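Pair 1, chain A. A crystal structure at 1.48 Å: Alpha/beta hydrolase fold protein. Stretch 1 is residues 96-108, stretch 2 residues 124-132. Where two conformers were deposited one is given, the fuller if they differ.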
# COMPACT_ATOMS: atom_id res chain seq x y z
N ILE A 96 25.45 14.43 6.89
CA ILE A 96 24.22 14.79 7.58
C ILE A 96 24.58 15.41 8.94
O ILE A 96 24.01 16.43 9.35
CB ILE A 96 23.35 13.54 7.79
CG1 ILE A 96 22.88 12.99 6.43
CG2 ILE A 96 22.19 13.86 8.69
CD1 ILE A 96 22.35 11.57 6.52
N THR A 97 25.56 14.79 9.61
CA THR A 97 25.98 15.32 10.90
C THR A 97 26.66 16.69 10.76
O THR A 97 26.44 17.56 11.63
CB THR A 97 26.81 14.31 11.68
OG1 THR A 97 27.91 13.87 10.89
CG2 THR A 97 25.96 13.14 12.08
N ALA A 98 27.38 16.94 9.65
CA ALA A 98 27.98 18.27 9.39
C ALA A 98 26.93 19.35 9.24
O ALA A 98 27.19 20.52 9.55
CB ALA A 98 28.90 18.24 8.20
N LEU A 99 25.73 18.99 8.75
CA LEU A 99 24.62 19.94 8.68
C LEU A 99 23.96 20.22 10.04
O LEU A 99 23.07 21.07 10.15
CB LEU A 99 23.54 19.45 7.71
CG LEU A 99 23.88 19.40 6.23
CD1 LEU A 99 22.65 18.84 5.52
CD2 LEU A 99 24.23 20.78 5.70
N GLY A 100 24.33 19.47 11.05
CA GLY A 100 23.77 19.62 12.40
C GLY A 100 22.48 18.83 12.63
O GLY A 100 21.75 19.08 13.60
N ILE A 101 22.20 17.87 11.72
CA ILE A 101 20.95 17.11 11.81
C ILE A 101 21.24 15.82 12.55
O ILE A 101 22.08 15.04 12.13
CB ILE A 101 20.34 16.88 10.41
CG1 ILE A 101 20.07 18.22 9.73
CG2 ILE A 101 19.11 16.00 10.52
CD1 ILE A 101 19.77 18.13 8.25
N ARG A 102 20.56 15.64 13.69
CA ARG A 102 20.77 14.54 14.64
C ARG A 102 19.71 13.47 14.63
O ARG A 102 19.90 12.40 15.18
CB ARG A 102 20.78 15.11 16.09
CG ARG A 102 21.82 16.20 16.36
CD ARG A 102 23.18 15.85 15.76
NE ARG A 102 24.10 15.19 16.70
CZ ARG A 102 24.72 14.02 16.51
NH1 ARG A 102 24.51 13.27 15.41
NH2 ARG A 102 25.54 13.56 17.45
N TYR A 103 18.54 13.80 14.06
CA TYR A 103 17.37 12.91 14.11
C TYR A 103 16.55 13.25 12.88
O TYR A 103 16.22 14.42 12.62
CB TYR A 103 16.58 13.17 15.37
CG TYR A 103 15.49 12.15 15.68
CD1 TYR A 103 15.79 10.78 15.79
CD2 TYR A 103 14.17 12.56 15.88
CE1 TYR A 103 14.81 9.86 16.10
CE2 TYR A 103 13.19 11.65 16.20
CZ TYR A 103 13.51 10.32 16.31
OH TYR A 103 12.50 9.45 16.64
N PHE A 104 16.22 12.22 12.09
CA PHE A 104 15.65 12.52 10.78
C PHE A 104 14.94 11.28 10.25
O PHE A 104 15.18 10.18 10.71
CB PHE A 104 16.76 12.98 9.81
CG PHE A 104 17.96 12.08 9.78
CD1 PHE A 104 19.02 12.28 10.65
CD2 PHE A 104 18.07 11.02 8.89
CE1 PHE A 104 20.15 11.48 10.64
CE2 PHE A 104 19.18 10.22 8.86
CZ PHE A 104 20.24 10.45 9.74
N ASP A 105 14.05 11.50 9.30
CA ASP A 105 13.46 10.41 8.53
C ASP A 105 14.34 10.22 7.28
O ASP A 105 15.07 11.12 6.86
CB ASP A 105 12.05 10.78 8.09
CG ASP A 105 11.10 10.94 9.26
OD1 ASP A 105 11.18 10.14 10.25
OD2 ASP A 105 10.21 11.81 9.15
N VAL A 106 14.21 9.03 6.66
CA VAL A 106 14.98 8.73 5.45
C VAL A 106 14.08 8.14 4.36
O VAL A 106 13.14 7.40 4.65
CB VAL A 106 16.17 7.79 5.71
CG1 VAL A 106 17.14 8.43 6.68
CG2 VAL A 106 15.72 6.43 6.24
N LEU A 107 14.45 8.46 3.12
CA LEU A 107 13.80 7.89 1.93
C LEU A 107 14.93 7.42 1.02
O LEU A 107 15.77 8.21 0.60
CB LEU A 107 12.95 8.94 1.22
CG LEU A 107 12.20 8.51 -0.07
CD1 LEU A 107 11.20 9.61 -0.42
CD2 LEU A 107 13.12 8.35 -1.18
N GLY A 108 14.97 6.12 0.72
CA GLY A 108 16.01 5.59 -0.13
C GLY A 108 15.38 4.91 -1.35
O GLY A 108 14.54 4.02 -1.19
N PRO A 124 20.76 3.38 14.52
CA PRO A 124 19.31 3.35 14.70
C PRO A 124 18.73 4.58 15.36
O PRO A 124 17.63 5.00 15.02
CB PRO A 124 19.07 2.12 15.57
CG PRO A 124 20.38 1.87 16.24
CD PRO A 124 21.41 2.25 15.22
N ASP A 125 19.43 5.16 16.34
CA ASP A 125 18.87 6.23 17.11
C ASP A 125 18.84 7.58 16.38
O ASP A 125 18.18 8.53 16.86
CB ASP A 125 19.64 6.36 18.42
CG ASP A 125 19.47 5.15 19.33
OD1 ASP A 125 18.55 4.32 19.13
OD2 ASP A 125 20.27 5.03 20.29
N MSE A 126 19.50 7.68 15.22
CA MSE A 126 19.45 8.90 14.43
C MSE A 126 18.28 8.93 13.44
O MSE A 126 17.96 9.98 12.92
CB MSE A 126 20.74 9.05 13.62
CG MSE A 126 21.88 9.31 14.63
SE MSE A 126 23.62 9.53 13.70
CE MSE A 126 23.07 11.27 13.38
N ILE A 127 17.63 7.77 13.22
CA ILE A 127 16.55 7.65 12.24
C ILE A 127 15.22 7.44 12.97
O ILE A 127 15.14 6.61 13.90
CB ILE A 127 16.84 6.49 11.28
CG1 ILE A 127 18.04 6.85 10.38
CG2 ILE A 127 15.62 6.18 10.40
CD1 ILE A 127 18.56 5.72 9.55
N ARG A 128 14.18 8.15 12.53
CA ARG A 128 12.85 7.94 13.02
C ARG A 128 12.09 6.95 12.11
O ARG A 128 11.88 5.80 12.51
CB ARG A 128 12.14 9.27 13.18
CG ARG A 128 10.79 9.10 13.83
CD ARG A 128 9.96 10.38 13.88
NE ARG A 128 9.59 10.86 12.56
CZ ARG A 128 8.48 11.54 12.28
NH1 ARG A 128 7.61 11.88 13.24
NH2 ARG A 128 8.23 11.88 11.01
N LYS A 129 11.70 7.40 10.91
CA LYS A 129 10.96 6.51 9.99
C LYS A 129 11.76 6.34 8.70
O LYS A 129 12.57 7.20 8.33
CB LYS A 129 9.60 7.13 9.65
CG LYS A 129 8.69 7.30 10.88
CD LYS A 129 7.31 7.82 10.51
CE LYS A 129 6.48 8.16 11.69
NZ LYS A 129 5.12 8.64 11.44
N ILE A 130 11.47 5.24 8.03
CA ILE A 130 12.21 4.83 6.83
C ILE A 130 11.24 4.56 5.68
O ILE A 130 10.25 3.85 5.85
CB ILE A 130 12.98 3.53 7.12
CG1 ILE A 130 13.90 3.70 8.33
CG2 ILE A 130 13.72 3.00 5.91
CD1 ILE A 130 14.55 2.40 8.77
N ILE A 131 11.59 5.09 4.49
CA ILE A 131 10.89 4.74 3.24
C ILE A 131 11.90 4.08 2.31
O ILE A 131 12.98 4.64 2.09
CB ILE A 131 10.29 5.98 2.57
CG1 ILE A 131 9.35 6.71 3.52
CG2 ILE A 131 9.59 5.59 1.27
CD1 ILE A 131 9.28 8.19 3.26
N ILE A 132 11.54 2.91 1.77
CA ILE A 132 12.37 2.15 0.85
C ILE A 132 11.57 2.02 -0.44
O ILE A 132 10.47 1.48 -0.42
CB ILE A 132 12.74 0.76 1.38
CG1 ILE A 132 13.54 0.87 2.66
CG2 ILE A 132 13.47 -0.05 0.31
CD1 ILE A 132 13.75 -0.45 3.37

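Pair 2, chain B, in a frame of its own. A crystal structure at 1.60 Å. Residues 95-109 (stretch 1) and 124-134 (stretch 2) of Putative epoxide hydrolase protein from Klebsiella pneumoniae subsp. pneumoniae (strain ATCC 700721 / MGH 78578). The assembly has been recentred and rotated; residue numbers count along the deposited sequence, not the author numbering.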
# COMPACT_ATOMS: atom_id res chain seq x y z
N LEU B 95 3.28 -13.90 -4.12
CA LEU B 95 4.46 -13.36 -4.86
C LEU B 95 5.74 -13.82 -4.21
O LEU B 95 6.71 -14.22 -4.91
CB LEU B 95 4.41 -11.81 -4.87
CG LEU B 95 5.53 -11.08 -5.52
CD1 LEU B 95 5.63 -11.41 -7.01
CD2 LEU B 95 5.39 -9.57 -5.30
N MSE B 96 5.81 -13.76 -2.88
CA MSE B 96 7.02 -14.18 -2.14
C MSE B 96 7.29 -15.63 -2.43
O MSE B 96 8.44 -16.03 -2.76
CB MSE B 96 6.86 -13.92 -0.63
CG MSE B 96 7.02 -12.41 -0.33
SE MSE B 96 6.63 -12.16 1.58
CE MSE B 96 8.36 -12.76 2.11
N ASP B 97 6.25 -16.46 -2.32
CA ASP B 97 6.41 -17.85 -2.67
C ASP B 97 6.90 -18.08 -4.11
O ASP B 97 7.83 -18.92 -4.35
CB ASP B 97 5.13 -18.66 -2.47
CG ASP B 97 4.68 -18.73 -1.02
OD1 ASP B 97 5.50 -18.55 -0.09
OD2 ASP B 97 3.47 -19.08 -0.82
N ALA B 98 6.32 -17.38 -5.07
CA ALA B 98 6.67 -17.56 -6.46
C ALA B 98 8.13 -17.17 -6.74
O ALA B 98 8.81 -17.70 -7.64
CB ALA B 98 5.72 -16.79 -7.37
N LEU B 99 8.63 -16.17 -6.00
CA LEU B 99 10.01 -15.73 -6.07
C LEU B 99 10.98 -16.50 -5.18
O LEU B 99 12.17 -16.18 -5.14
CB LEU B 99 10.12 -14.21 -5.73
CG LEU B 99 9.39 -13.25 -6.72
CD1 LEU B 99 9.36 -11.82 -6.16
CD2 LEU B 99 10.07 -13.28 -8.10
N ASN B 100 10.49 -17.46 -4.43
CA ASN B 100 11.31 -18.21 -3.48
C ASN B 100 11.96 -17.34 -2.41
O ASN B 100 13.11 -17.55 -1.99
CB ASN B 100 12.36 -19.10 -4.19
CG ASN B 100 11.71 -20.13 -5.06
OD1 ASN B 100 10.77 -20.80 -4.63
ND2 ASN B 100 12.09 -20.18 -6.33
N ILE B 101 11.16 -16.39 -1.91
CA ILE B 101 11.63 -15.46 -0.89
C ILE B 101 10.97 -15.94 0.40
O ILE B 101 9.76 -15.77 0.56
CB ILE B 101 11.26 -14.00 -1.24
CG1 ILE B 101 12.07 -13.49 -2.45
CG2 ILE B 101 11.58 -13.09 -0.04
CD1 ILE B 101 11.62 -12.11 -2.94
N ARG B 102 11.77 -16.47 1.32
CA ARG B 102 11.25 -16.95 2.60
C ARG B 102 10.88 -15.82 3.56
O ARG B 102 9.88 -15.91 4.23
CB ARG B 102 12.37 -17.69 3.25
CG ARG B 102 12.02 -18.34 4.57
CD ARG B 102 13.28 -18.91 5.25
NE ARG B 102 14.16 -17.87 5.84
CZ ARG B 102 13.93 -17.18 6.98
NH1 ARG B 102 12.85 -17.38 7.72
NH2 ARG B 102 14.80 -16.26 7.38
N GLN B 103 11.68 -14.76 3.57
CA GLN B 103 11.44 -13.64 4.47
C GLN B 103 11.94 -12.35 3.84
O GLN B 103 12.91 -12.36 3.10
CB GLN B 103 12.17 -13.95 5.78
CG GLN B 103 11.87 -12.96 6.89
CD GLN B 103 12.83 -13.04 8.11
OE1 GLN B 103 14.05 -12.90 7.97
NE2 GLN B 103 12.27 -13.39 9.27
N ALA B 104 11.20 -11.22 4.03
CA ALA B 104 11.64 -9.96 3.49
C ALA B 104 11.35 -8.84 4.49
O ALA B 104 10.46 -8.96 5.34
CB ALA B 104 10.91 -9.65 2.22
N ASP B 105 12.06 -7.72 4.32
CA ASP B 105 11.64 -6.46 4.91
C ASP B 105 10.46 -5.93 4.08
O ASP B 105 10.51 -6.05 2.87
CB ASP B 105 12.78 -5.49 4.86
CG ASP B 105 13.91 -5.86 5.74
OD1 ASP B 105 13.71 -6.31 6.87
OD2 ASP B 105 15.12 -5.66 5.27
N LEU B 106 9.40 -5.47 4.73
CA LEU B 106 8.25 -4.89 4.02
C LEU B 106 8.11 -3.45 4.37
O LEU B 106 8.30 -3.03 5.53
CB LEU B 106 6.96 -5.60 4.40
CG LEU B 106 6.84 -7.06 4.10
CD1 LEU B 106 5.41 -7.48 4.44
CD2 LEU B 106 7.23 -7.45 2.75
N ALA B 107 7.67 -2.65 3.40
CA ALA B 107 7.40 -1.23 3.64
C ALA B 107 6.24 -0.80 2.77
O ALA B 107 6.09 -1.30 1.65
CB ALA B 107 8.59 -0.38 3.31
N GLY B 108 5.38 0.07 3.32
CA GLY B 108 4.28 0.52 2.55
C GLY B 108 3.64 1.80 3.08
O GLY B 108 3.96 2.26 4.20
N PHE B 109 2.81 2.40 2.23
CA PHE B 109 1.91 3.48 2.65
C PHE B 109 0.50 3.22 2.10
O PHE B 109 0.34 2.56 1.10
CB PHE B 109 2.45 4.91 2.24
CG PHE B 109 2.41 5.14 0.74
CD1 PHE B 109 3.38 4.53 -0.11
CD2 PHE B 109 1.40 5.91 0.15
CE1 PHE B 109 3.30 4.74 -1.47
CE2 PHE B 109 1.35 6.15 -1.23
CZ PHE B 109 2.32 5.56 -2.04
N PRO B 124 3.96 -13.58 10.46
CA PRO B 124 5.14 -12.87 10.94
C PRO B 124 6.50 -13.50 10.53
O PRO B 124 7.49 -12.77 10.37
CB PRO B 124 4.99 -12.87 12.44
CG PRO B 124 4.04 -14.00 12.73
CD PRO B 124 3.09 -13.97 11.59
N GLN B 125 6.54 -14.83 10.37
CA GLN B 125 7.80 -15.48 9.99
C GLN B 125 8.29 -15.00 8.61
O GLN B 125 9.48 -15.14 8.30
CB GLN B 125 7.70 -17.02 9.95
CG GLN B 125 7.50 -17.59 11.29
CD GLN B 125 7.32 -19.14 11.29
OE1 GLN B 125 7.87 -19.89 10.44
NE2 GLN B 125 6.55 -19.61 12.23
N ARG B 126 7.39 -14.46 7.79
CA ARG B 126 7.75 -13.99 6.45
C ARG B 126 8.25 -12.55 6.46
O ARG B 126 8.69 -12.03 5.43
CB ARG B 126 6.56 -14.04 5.52
CG ARG B 126 5.84 -15.39 5.35
CD ARG B 126 6.72 -16.54 5.00
NE ARG B 126 7.28 -16.52 3.65
CZ ARG B 126 6.69 -17.00 2.56
NH1 ARG B 126 5.46 -17.49 2.55
NH2 ARG B 126 7.36 -16.90 1.40
N VAL B 127 8.11 -11.86 7.59
CA VAL B 127 8.41 -10.42 7.66
C VAL B 127 9.56 -10.14 8.62
O VAL B 127 9.46 -10.27 9.85
CB VAL B 127 7.18 -9.57 8.03
CG1 VAL B 127 7.55 -8.07 7.95
CG2 VAL B 127 6.03 -9.88 7.10
N LYS B 128 10.72 -9.81 8.08
CA LYS B 128 11.88 -9.51 8.92
C LYS B 128 11.69 -8.22 9.74
O LYS B 128 12.02 -8.17 10.92
CB LYS B 128 13.16 -9.47 8.04
CG LYS B 128 14.41 -9.18 8.77
CD LYS B 128 15.61 -9.22 7.80
CE LYS B 128 16.87 -9.09 8.60
NZ LYS B 128 17.10 -7.71 9.08
N SER B 129 11.27 -7.14 9.07
CA SER B 129 10.96 -5.89 9.72
C SER B 129 9.98 -5.16 8.81
O SER B 129 9.78 -5.57 7.66
CB SER B 129 12.18 -5.05 9.93
OG SER B 129 12.75 -4.59 8.67
N LEU B 130 9.35 -4.15 9.36
CA LEU B 130 8.27 -3.41 8.74
C LEU B 130 8.40 -1.91 8.87
O LEU B 130 8.78 -1.40 9.93
CB LEU B 130 6.97 -3.83 9.48
CG LEU B 130 5.69 -3.15 9.11
CD1 LEU B 130 5.32 -3.41 7.64
CD2 LEU B 130 4.55 -3.55 10.06
N VAL B 131 8.23 -1.19 7.74
CA VAL B 131 8.05 0.24 7.75
C VAL B 131 6.60 0.49 7.36
O VAL B 131 6.19 0.16 6.27
CB VAL B 131 9.02 0.99 6.83
CG1 VAL B 131 8.71 2.45 6.81
CG2 VAL B 131 10.44 0.78 7.32
N SER B 132 5.83 1.05 8.29
CA SER B 132 4.39 1.26 8.07
C SER B 132 4.06 2.73 8.20
O SER B 132 3.98 3.29 9.31
CB SER B 132 3.58 0.42 9.07
OG SER B 132 2.20 0.40 8.74
N VAL B 133 3.84 3.38 7.06
CA VAL B 133 3.50 4.78 7.10
C VAL B 133 2.06 4.96 7.65
O VAL B 133 1.14 4.25 7.21
CB VAL B 133 3.55 5.46 5.73
CG1 VAL B 133 3.09 6.91 5.78
CG2 VAL B 133 4.92 5.32 5.11
N SER B 134 1.91 5.87 8.58
CA SER B 134 0.62 6.14 9.29
C SER B 134 0.23 5.06 10.27
O SER B 134 -0.92 5.05 10.72
CB SER B 134 -0.52 6.54 8.34
OG SER B 134 -0.11 7.66 7.56

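Pair 1 and pair 2 share one design: a helix ends, a short loop follows, and the chain enters a strand that runs parallel to the strand of the second stretch. Fourteen central residues superpose with an RMSD of 0.4 Å, and the strand axes approach to 4.7 Å in both. The register is common too. A:Phe104 bridges A:Ile127 as B:Ala104 bridges B:Val127; then a beta bulge shifts the pairing by one, so that A:Val106 faces A:Ile130 and B:Leu106 faces B:Leu130.

Each helix closes with a Schellman motif, in which residue 100, the first to leave helical angles, has positive phi. A:Gly100 suits this place because a CB at its backbone angles would jam against the preceding carbonyl oxygen. The matching B:Asn100, at phi 60° and psi 41°, has its CA-to-CB bond pointing away from the second stretch; after glycine, asparagine is among the residues that most readily adopt left-handed angles.

At the bulge both pairs have an aspartate, A:Asp105 and B:Asp105, and its partners differ. A:Asp105 receives A:Arg128 in a two-pronged salt bridge, A:Arg128 NE to A:Asp105 OD1 at 2.9 Å and A:Arg128 NH2 to A:Asp105 OD2 at 2.7 Å, while A:Lys129 N donates to A:Asp105 OD1 at 2.9 Å. In pair 2 the residue matching A:Lys129 is a serine, whose short hydroxyl reaches the carboxylate: B:Ser129 OG donates to B:Asp105 OD1 at 2.7 Å. B:Lys128, the counterpart of A:Arg128, leaves its NZ 4.3 Å from B:Asp105 OD1, beyond a salt bridge.

Position 126 covers the loop after the helix by different chemistry. A:Met126, a selenomethionine, places CE 3.7 Å from A:Thr97 CG2 and 3.2 Å from A:Arg102 NH1. B:Arg126 instead satisfies polar groups: NH1 bonds B:Asp97 OD1 at 2.8 Å within a salt bridge, NH2 bonds B:Ile101 O at 2.8 Å, and NE bonds B:Arg102 O at 2.7 Å. A guanidinium suits this place because its several donors, lying in one plane, can meet acceptors along its edge. The backbone of this residue serves alike in both: A:Met126 O accepts from A:Phe104 N, and B:Arg126 O from B:Ala104 N, each at 3.0 Å.

Bulk is also distributed differently among the apolar side chains. In pair 1 both A:Phe104 and A:Val106 touch A:Ile127 (A:Phe104 CE2 to A:Ile127 CG1 3.9 Å; A:Val106 CG1 to A:Ile127 CG1 4.1 Å); in pair 2 B:Ala104 has no ring to do so, and B:Leu106 CD1 packs on B:Val127 CG2 at 3.6 Å. On the other face, A:Leu107 CG lies 4.1 Å from A:Ile131 CB, and B:Ala107 CB lies 3.8 Å from B:Val131 CB. Glycine at 108 is common to both: A:Gly108 N donates to A:Ile131 O at 2.8 Å, B:Gly108 N to B:Val131 O at 3.1 Å.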